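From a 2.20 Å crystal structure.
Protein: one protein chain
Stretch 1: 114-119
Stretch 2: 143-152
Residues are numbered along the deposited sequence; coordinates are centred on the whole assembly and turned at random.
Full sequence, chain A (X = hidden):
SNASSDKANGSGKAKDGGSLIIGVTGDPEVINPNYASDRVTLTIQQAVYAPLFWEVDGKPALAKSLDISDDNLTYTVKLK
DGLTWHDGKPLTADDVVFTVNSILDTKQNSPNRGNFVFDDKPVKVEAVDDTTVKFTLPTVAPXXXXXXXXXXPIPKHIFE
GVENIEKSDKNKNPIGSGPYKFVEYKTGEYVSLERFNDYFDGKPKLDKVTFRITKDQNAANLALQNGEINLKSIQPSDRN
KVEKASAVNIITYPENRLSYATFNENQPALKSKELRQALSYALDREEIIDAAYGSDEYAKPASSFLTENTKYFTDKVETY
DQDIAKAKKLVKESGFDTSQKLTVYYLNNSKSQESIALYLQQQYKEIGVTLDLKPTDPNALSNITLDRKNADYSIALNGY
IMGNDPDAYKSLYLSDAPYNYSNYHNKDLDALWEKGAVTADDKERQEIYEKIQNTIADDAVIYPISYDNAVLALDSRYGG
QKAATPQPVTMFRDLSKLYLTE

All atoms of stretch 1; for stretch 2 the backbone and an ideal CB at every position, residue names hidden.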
# COMPACT_ATOMS: atom_id res chain seq x y z
N GLY A 114 -0.83 15.95 -5.86
CA GLY A 114 -1.47 16.42 -4.62
C GLY A 114 -0.57 16.51 -3.38
O GLY A 114 -0.83 17.30 -2.49
N ASN A 115 0.48 15.69 -3.34
CA ASN A 115 1.43 15.67 -2.23
C ASN A 115 2.39 16.87 -2.21
O ASN A 115 3.08 17.10 -1.20
CB ASN A 115 2.25 14.38 -2.29
CG ASN A 115 1.40 13.12 -2.15
OD1 ASN A 115 0.26 13.18 -1.69
ND2 ASN A 115 1.96 11.97 -2.52
N PHE A 116 2.47 17.59 -3.32
CA PHE A 116 3.36 18.76 -3.43
C PHE A 116 2.60 20.08 -3.53
O PHE A 116 3.20 21.13 -3.80
CB PHE A 116 4.31 18.58 -4.63
CG PHE A 116 5.18 17.35 -4.53
CD1 PHE A 116 4.73 16.14 -4.99
CD2 PHE A 116 6.45 17.42 -3.97
CE1 PHE A 116 5.53 15.00 -4.90
CE2 PHE A 116 7.25 16.31 -3.88
CZ PHE A 116 6.79 15.09 -4.34
N VAL A 117 1.28 20.03 -3.29
CA VAL A 117 0.41 21.20 -3.36
C VAL A 117 -0.40 21.33 -2.04
O VAL A 117 -0.82 20.33 -1.46
CB VAL A 117 -0.55 21.09 -4.56
CG1 VAL A 117 -1.39 22.34 -4.70
CG2 VAL A 117 0.24 20.85 -5.83
N PHE A 118 -0.59 22.57 -1.59
CA PHE A 118 -1.30 22.87 -0.33
C PHE A 118 -2.13 24.10 -0.56
O PHE A 118 -1.57 25.16 -0.85
CB PHE A 118 -0.29 23.11 0.78
CG PHE A 118 0.69 22.01 0.92
CD1 PHE A 118 0.35 20.84 1.60
CD2 PHE A 118 1.93 22.09 0.31
CE1 PHE A 118 1.24 19.80 1.70
CE2 PHE A 118 2.83 21.04 0.40
CZ PHE A 118 2.49 19.89 1.10
N ASP A 119 -3.45 23.98 -0.42
CA ASP A 119 -4.38 25.10 -0.70
C ASP A 119 -4.12 25.65 -2.10
O ASP A 119 -4.11 26.86 -2.32
CB ASP A 119 -4.30 26.22 0.36
CG ASP A 119 -4.98 25.86 1.66
OD1 ASP A 119 -4.86 24.70 2.11
OD2 ASP A 119 -5.63 26.77 2.25
N UNK A 143 2.82 16.10 7.12
CA UNK A 143 2.82 14.93 6.22
C UNK A 143 3.82 15.05 5.09
O UNK A 143 4.08 14.06 4.42
CB UNK A 143 1.42 14.72 5.63
N UNK A 144 4.36 16.24 4.87
CA UNK A 144 5.33 16.39 3.77
C UNK A 144 6.63 15.63 4.06
O UNK A 144 7.34 15.27 3.13
CB UNK A 144 5.64 17.87 3.53
N UNK A 145 6.94 15.40 5.33
CA UNK A 145 8.10 14.58 5.67
C UNK A 145 7.95 13.18 5.06
O UNK A 145 8.92 12.62 4.55
CB UNK A 145 8.27 14.49 7.19
N UNK A 146 6.74 12.63 5.11
CA UNK A 146 6.46 11.32 4.54
C UNK A 146 6.61 11.33 3.01
O UNK A 146 7.13 10.36 2.42
CB UNK A 146 5.05 10.87 4.93
N UNK A 147 6.13 12.39 2.37
CA UNK A 147 6.26 12.53 0.93
C UNK A 147 7.75 12.52 0.54
O UNK A 147 8.13 11.91 -0.45
CB UNK A 147 5.58 13.81 0.45
N UNK A 148 8.60 13.18 1.32
CA UNK A 148 10.04 13.16 1.06
C UNK A 148 10.61 11.73 1.23
O UNK A 148 11.50 11.34 0.48
CB UNK A 148 10.76 14.13 2.00
N UNK A 149 10.09 10.99 2.21
CA UNK A 149 10.54 9.61 2.49
C UNK A 149 10.01 8.54 1.52
O UNK A 149 10.37 7.38 1.66
CB UNK A 149 10.12 9.23 3.91
N UNK A 150 9.14 8.92 0.58
CA UNK A 150 8.59 8.00 -0.43
C UNK A 150 8.88 8.53 -1.84
O UNK A 150 8.14 8.25 -2.79
CB UNK A 150 7.08 7.82 -0.23
N UNK A 151 10.00 9.24 -1.99
CA UNK A 151 10.37 9.91 -3.22
C UNK A 151 11.54 9.27 -3.99
O UNK A 151 12.66 9.14 -3.46
CB UNK A 151 10.72 11.36 -2.90
N UNK A 152 11.28 8.94 -5.26
CA UNK A 152 12.27 8.36 -6.18
C UNK A 152 12.54 9.38 -7.28
O UNK A 152 11.64 9.70 -8.04
CB UNK A 152 11.78 7.03 -6.77

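Position 143 points its CA-to-CB bond toward stretch 1, but nothing there lies within 5.5 Å of the ideal CB. Stretch 1 leaves room here, so small and larger side chains could both suit it. It is Ala 143, whose methyl makes no contact.

Position 144 is helical, and its CB points sideways. The ideal CB lies 4.5 Å from Phe 118 CZ. The rings of Phe 116 and Phe 118 offer apolar surface nearby, so a large aliphatic or aromatic side chain would suit. The residue is Phe 144. With chi1 at t, its ring comes closer to stretch 1 than its CB direction suggests. Phe 144 CE1 lies 3.9 Å from Phe 116 CD2, and Phe 144 CD1 lies 4.1 Å from Phe 118 CZ. Asn 115 O sits at the ring edge, 3.7 Å from Phe 144 CD1.

Position 145 is out of reach of stretch 1, which places little restriction on it. It is Glu 145.

Position 146 points sideways, with nothing of stretch 1 near its CB. Many helix-compatible residues would do. It is Asn 146.

Position 147 faces stretch 1 directly. The ideal CB is 4.4 Å from Asn 115 CB and 5.1 Å from Phe 116 CZ. A compact side chain with a methyl to set against them fits well: Ala, Val or Thr are plausible. It is Thr 147, with chi1 at m. Its CG2 lies over one face of the Phe 116 ring, 4.1 Å from the centroid, in a CH-pi contact. Thr 147 CG2 also lies 3.7 Å from Asn 115 CB.

Position 148 points away, so stretch 1 does not select its side chain. It is Ile 148.

Position 149 is out of reach; many polar residues would do. It is Lys 149, whose NZ is hydrogen-bonded elsewhere in the structure.

Position 150 is also out of reach. A small polar residue could bond back to the preceding turn. Thr 150 does this: its OG1 donates to Asn 146 O at 3.1 Å.

Position 151 points toward stretch 1, but its ideal CB touches nothing. A medium or large apolar side chain, such as Leu, Met or an aromatic, could reach Phe 116. Phe 151 does so, with Phe 151 CE1 3.5 Å from Phe 116 CZ. The rings meet rim to rim, their planes at 72°.

Position 152 is out of reach and unrestricted by stretch 1. It is Phe 152.

Stretch 2 (143-152) AFENTIKTFF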
# COMPACT_ATOMS: atom_id res chain seq x y z
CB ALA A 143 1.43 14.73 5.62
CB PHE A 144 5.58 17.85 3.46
CG PHE A 144 6.44 18.06 2.27
CD1 PHE A 144 5.95 17.77 1.00
CD2 PHE A 144 7.72 18.59 2.40
CE1 PHE A 144 6.73 17.98 -0.12
CE2 PHE A 144 8.50 18.81 1.27
CZ PHE A 144 8.01 18.49 0.01
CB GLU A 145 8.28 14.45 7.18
CG GLU A 145 9.43 13.52 7.59
CD GLU A 145 9.78 13.57 9.08
OE1 GLU A 145 9.02 14.17 9.89
OE2 GLU A 145 10.84 13.00 9.43
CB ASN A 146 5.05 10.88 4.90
CG ASN A 146 4.71 9.51 4.35
OD1 ASN A 146 5.30 8.51 4.75
ND2 ASN A 146 3.75 9.47 3.45
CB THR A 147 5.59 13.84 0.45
OG1 THR A 147 4.21 13.84 0.84
CG2 THR A 147 5.68 13.97 -1.03
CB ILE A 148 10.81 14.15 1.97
CG1 ILE A 148 10.51 15.59 1.56
CG2 ILE A 148 12.32 13.94 1.88
CD1 ILE A 148 11.13 16.62 2.48
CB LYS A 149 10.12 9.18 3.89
CG LYS A 149 10.57 10.05 5.02
CD LYS A 149 12.06 10.05 5.24
CE LYS A 149 12.36 10.73 6.56
NZ LYS A 149 13.81 10.72 6.84
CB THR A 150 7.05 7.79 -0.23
OG1 THR A 150 6.37 9.06 -0.29
CG2 THR A 150 6.75 7.12 1.11
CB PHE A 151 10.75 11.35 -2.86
CG PHE A 151 10.86 12.26 -4.03
CD1 PHE A 151 9.75 12.94 -4.49
CD2 PHE A 151 12.06 12.44 -4.69
CE1 PHE A 151 9.83 13.78 -5.58
CE2 PHE A 151 12.15 13.28 -5.77
CZ PHE A 151 11.03 13.96 -6.22
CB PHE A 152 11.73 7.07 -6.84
CG PHE A 152 11.47 5.93 -5.88
CD1 PHE A 152 10.32 5.91 -5.11
CD2 PHE A 152 12.34 4.84 -5.81
CE1 PHE A 152 10.07 4.83 -4.24
CE2 PHE A 152 12.11 3.78 -4.95
CZ PHE A 152 10.96 3.77 -4.17
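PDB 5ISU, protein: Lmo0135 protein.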